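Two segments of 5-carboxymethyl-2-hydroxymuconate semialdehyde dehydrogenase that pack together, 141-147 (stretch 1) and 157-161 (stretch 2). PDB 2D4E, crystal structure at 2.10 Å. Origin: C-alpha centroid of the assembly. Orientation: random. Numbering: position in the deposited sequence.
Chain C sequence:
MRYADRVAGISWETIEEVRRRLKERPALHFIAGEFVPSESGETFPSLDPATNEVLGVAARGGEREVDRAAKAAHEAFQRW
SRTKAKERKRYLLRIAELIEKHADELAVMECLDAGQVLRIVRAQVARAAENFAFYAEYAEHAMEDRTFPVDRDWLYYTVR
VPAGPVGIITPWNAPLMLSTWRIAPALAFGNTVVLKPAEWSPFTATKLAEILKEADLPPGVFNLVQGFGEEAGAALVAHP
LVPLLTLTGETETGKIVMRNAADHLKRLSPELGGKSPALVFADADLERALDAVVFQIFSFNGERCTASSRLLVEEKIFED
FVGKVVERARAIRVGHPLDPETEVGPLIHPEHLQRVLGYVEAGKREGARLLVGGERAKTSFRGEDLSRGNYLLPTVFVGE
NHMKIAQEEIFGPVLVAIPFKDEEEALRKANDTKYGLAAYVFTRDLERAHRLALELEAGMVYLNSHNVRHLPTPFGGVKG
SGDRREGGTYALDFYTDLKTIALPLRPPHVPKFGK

Stretch 1, residues 141-147: HAMEDRT
Stretch 2, residues 157-161: YTVRV

Stretch 2 is a regular β-strand that runs on beyond both of its ends, with phi from -142° to -122° and psi from 144° to 168°. Stretch 1 begins with a turn and settles beside it as a weakly bonded strand at about 145-147, running antiparallel (167° between directions, closest approach of the axes 4.7 Å). Together the stretches bury 437 Å².

His141 (phi/psi -119/2) opens a type I turn that passes through Ala142 (-62/-16) and Met143 (-101/-11) and closes at Glu144 (-66/138), where Glu144 N donates to His141 O at 3.1 Å. The turn is braced by its end side chains: His141 (chi1 -62°, chi2 -75°) directs ND1 to Glu144 OE1 at 2.7 Å, the carboxylate being carried on an extended m, t side chain whose CB points away from stretch 2.

Ala142 presents its carbonyl, with O 3.4 Å from Arg160 CB. Water 1 donates to Ala142 O (2.6 Å) and, weakly, to Arg160 O (2.9 Å), linking two acceptors that could not bond directly. Met143 lies opposite Arg160, their CA atoms 4.4 Å apart. Its carbonyl accepts from the backbone, Arg160 N to Met143 O being 3.0 Å, and the same O lies 3.4 Å from Val159 CA; in return Met143 CA approaches Arg160 O at 3.4 Å. The CA-to-CB bond of Met143 points sideways, and the side chain is m, t, p.

Arg160 points its CB toward stretch 1 and adopts m, t, t with chi4 -69°, bringing CD within 3.8 Å of Glu144 O. Water 2 accepts from Arg160 NE (2.9 Å) and donates to both Glu144 O (3.0 Å) and Asp145 OD2 (2.7 Å). Asp145 OD2 and Arg160 NE are 4.6 Å apart, and the oxygen lies well out of the guanidinium plane, so their attraction is one of charge alone, supplemented by the water.

At Asp145 the backbone takes the unusual phi/psi of -155/-124, and chi1 of -158° (t), chi2 -139°, bring the carboxylate to Thr158. Thr158 OG1, on a p rotamer, donates to Asp145 OD1 at a short 2.5 Å and also accepts from Arg146 N at 2.9 Å, so one hydroxyl ties together side chain and backbone. Arg146 (-130/171; m, t, p, chi4 -171°) then receives Thr158 N at its O, 2.7 Å and nearly straight at 164°; its CA-to-CB bond points sideways, with CB 3.9 Å from Thr158 OG1, and the end of the side chain leads away.

Thr147 (-122/141, chi1 56°) forms the single β-bridge, with Tyr157, CA to CA 4.2 Å. Its CG2 lies 4.1 Å from Tyr157 CB, a nonpolar contact; Tyr157 sets out sideways at CB and, with chi1 70° (p) and chi2 86°, its end leads away.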

# COMPACT_ATOMS: atom_id res chain seq x y z
N HIS C 141 -11.87 8.06 1.88
CA HIS C 141 -10.98 6.91 1.74
C HIS C 141 -10.81 6.22 3.09
O HIS C 141 -10.08 5.24 3.21
CB HIS C 141 -9.59 7.35 1.27
CG HIS C 141 -9.59 8.00 -0.08
ND1 HIS C 141 -9.74 7.30 -1.25
CD2 HIS C 141 -9.49 9.31 -0.44
CE1 HIS C 141 -9.73 8.13 -2.27
NE2 HIS C 141 -9.58 9.36 -1.81
N ALA C 142 -11.51 6.74 4.09
CA ALA C 142 -11.40 6.24 5.46
C ALA C 142 -11.79 4.78 5.74
O ALA C 142 -11.43 4.25 6.79
CB ALA C 142 -12.16 7.17 6.40
N MET C 143 -12.51 4.15 4.82
CA MET C 143 -12.92 2.75 5.04
C MET C 143 -12.04 1.78 4.26
O MET C 143 -12.09 0.58 4.48
CB MET C 143 -14.37 2.54 4.60
CG MET C 143 -15.40 3.35 5.37
SD MET C 143 -17.05 3.02 4.75
CE MET C 143 -17.32 1.35 5.41
N GLU C 144 -11.23 2.33 3.36
CA GLU C 144 -10.38 1.53 2.50
C GLU C 144 -9.23 0.73 3.10
O GLU C 144 -8.51 1.18 4.00
CB GLU C 144 -9.80 2.44 1.40
CG GLU C 144 -10.84 3.15 0.56
CD GLU C 144 -10.23 4.17 -0.38
OE1 GLU C 144 -11.00 4.90 -1.07
OE2 GLU C 144 -8.99 4.25 -0.44
N ASP C 145 -9.07 -0.49 2.59
CA ASP C 145 -7.96 -1.34 2.98
C ASP C 145 -7.63 -2.37 1.91
O ASP C 145 -7.41 -2.00 0.76
CB ASP C 145 -8.14 -2.03 4.33
CG ASP C 145 -6.80 -2.45 4.93
OD1 ASP C 145 -6.68 -3.56 5.50
OD2 ASP C 145 -5.84 -1.65 4.83
N ARG C 146 -7.62 -3.65 2.27
CA ARG C 146 -7.18 -4.68 1.33
C ARG C 146 -8.05 -5.93 1.10
O ARG C 146 -9.04 -6.16 1.80
CB ARG C 146 -5.79 -5.14 1.78
CG ARG C 146 -4.79 -4.00 2.02
CD ARG C 146 -3.44 -4.50 2.56
NE ARG C 146 -2.82 -5.46 1.66
CZ ARG C 146 -1.75 -6.19 1.95
NH1 ARG C 146 -1.14 -6.08 3.12
NH2 ARG C 146 -1.27 -7.05 1.04
N THR C 147 -7.66 -6.71 0.09
CA THR C 147 -8.33 -7.97 -0.21
C THR C 147 -7.27 -9.06 -0.13
O THR C 147 -6.13 -8.86 -0.55
CB THR C 147 -8.98 -8.03 -1.63
OG1 THR C 147 -7.99 -7.76 -2.63
CG2 THR C 147 -10.13 -7.04 -1.74
N TYR C 157 -11.54 -9.93 2.95
CA TYR C 157 -11.33 -8.54 2.60
C TYR C 157 -11.39 -7.76 3.90
O TYR C 157 -12.01 -8.20 4.86
CB TYR C 157 -12.36 -8.06 1.57
CG TYR C 157 -13.79 -7.92 2.04
CD1 TYR C 157 -14.23 -6.74 2.66
CD2 TYR C 157 -14.72 -8.93 1.83
CE1 TYR C 157 -15.56 -6.58 3.04
CE2 TYR C 157 -16.06 -8.78 2.21
CZ TYR C 157 -16.47 -7.60 2.81
OH TYR C 157 -17.78 -7.43 3.17
N THR C 158 -10.71 -6.62 3.93
CA THR C 158 -10.69 -5.81 5.13
C THR C 158 -11.21 -4.41 4.87
O THR C 158 -11.04 -3.86 3.78
CB THR C 158 -9.26 -5.71 5.69
OG1 THR C 158 -8.41 -5.17 4.67
CG2 THR C 158 -8.74 -7.08 6.11
N VAL C 159 -11.85 -3.85 5.89
CA VAL C 159 -12.37 -2.49 5.81
C VAL C 159 -12.09 -1.84 7.16
O VAL C 159 -11.70 -2.51 8.12
CB VAL C 159 -13.90 -2.47 5.54
CG1 VAL C 159 -14.19 -3.15 4.21
CG2 VAL C 159 -14.64 -3.16 6.68
N ARG C 160 -12.26 -0.53 7.23
CA ARG C 160 -12.06 0.21 8.47
C ARG C 160 -13.36 0.93 8.81
O ARG C 160 -14.08 1.39 7.91
CB ARG C 160 -10.95 1.26 8.30
CG ARG C 160 -9.55 0.70 8.13
CD ARG C 160 -8.58 1.83 7.79
NE ARG C 160 -7.18 1.42 7.91
CZ ARG C 160 -6.59 1.13 9.07
NH1 ARG C 160 -7.25 1.22 10.21
NH2 ARG C 160 -5.32 0.76 9.07
N VAL C 161 -13.67 1.03 10.10
CA VAL C 161 -14.87 1.71 10.56
C VAL C 161 -14.51 2.68 11.69
O VAL C 161 -13.53 2.48 12.41
CB VAL C 161 -15.93 0.70 11.08
CG1 VAL C 161 -16.33 -0.26 9.96
CG2 VAL C 161 -15.39 -0.09 12.28
O HOH W 1 -13.35 4.11 8.60
O HOH W 2 -5.88 0.94 5.41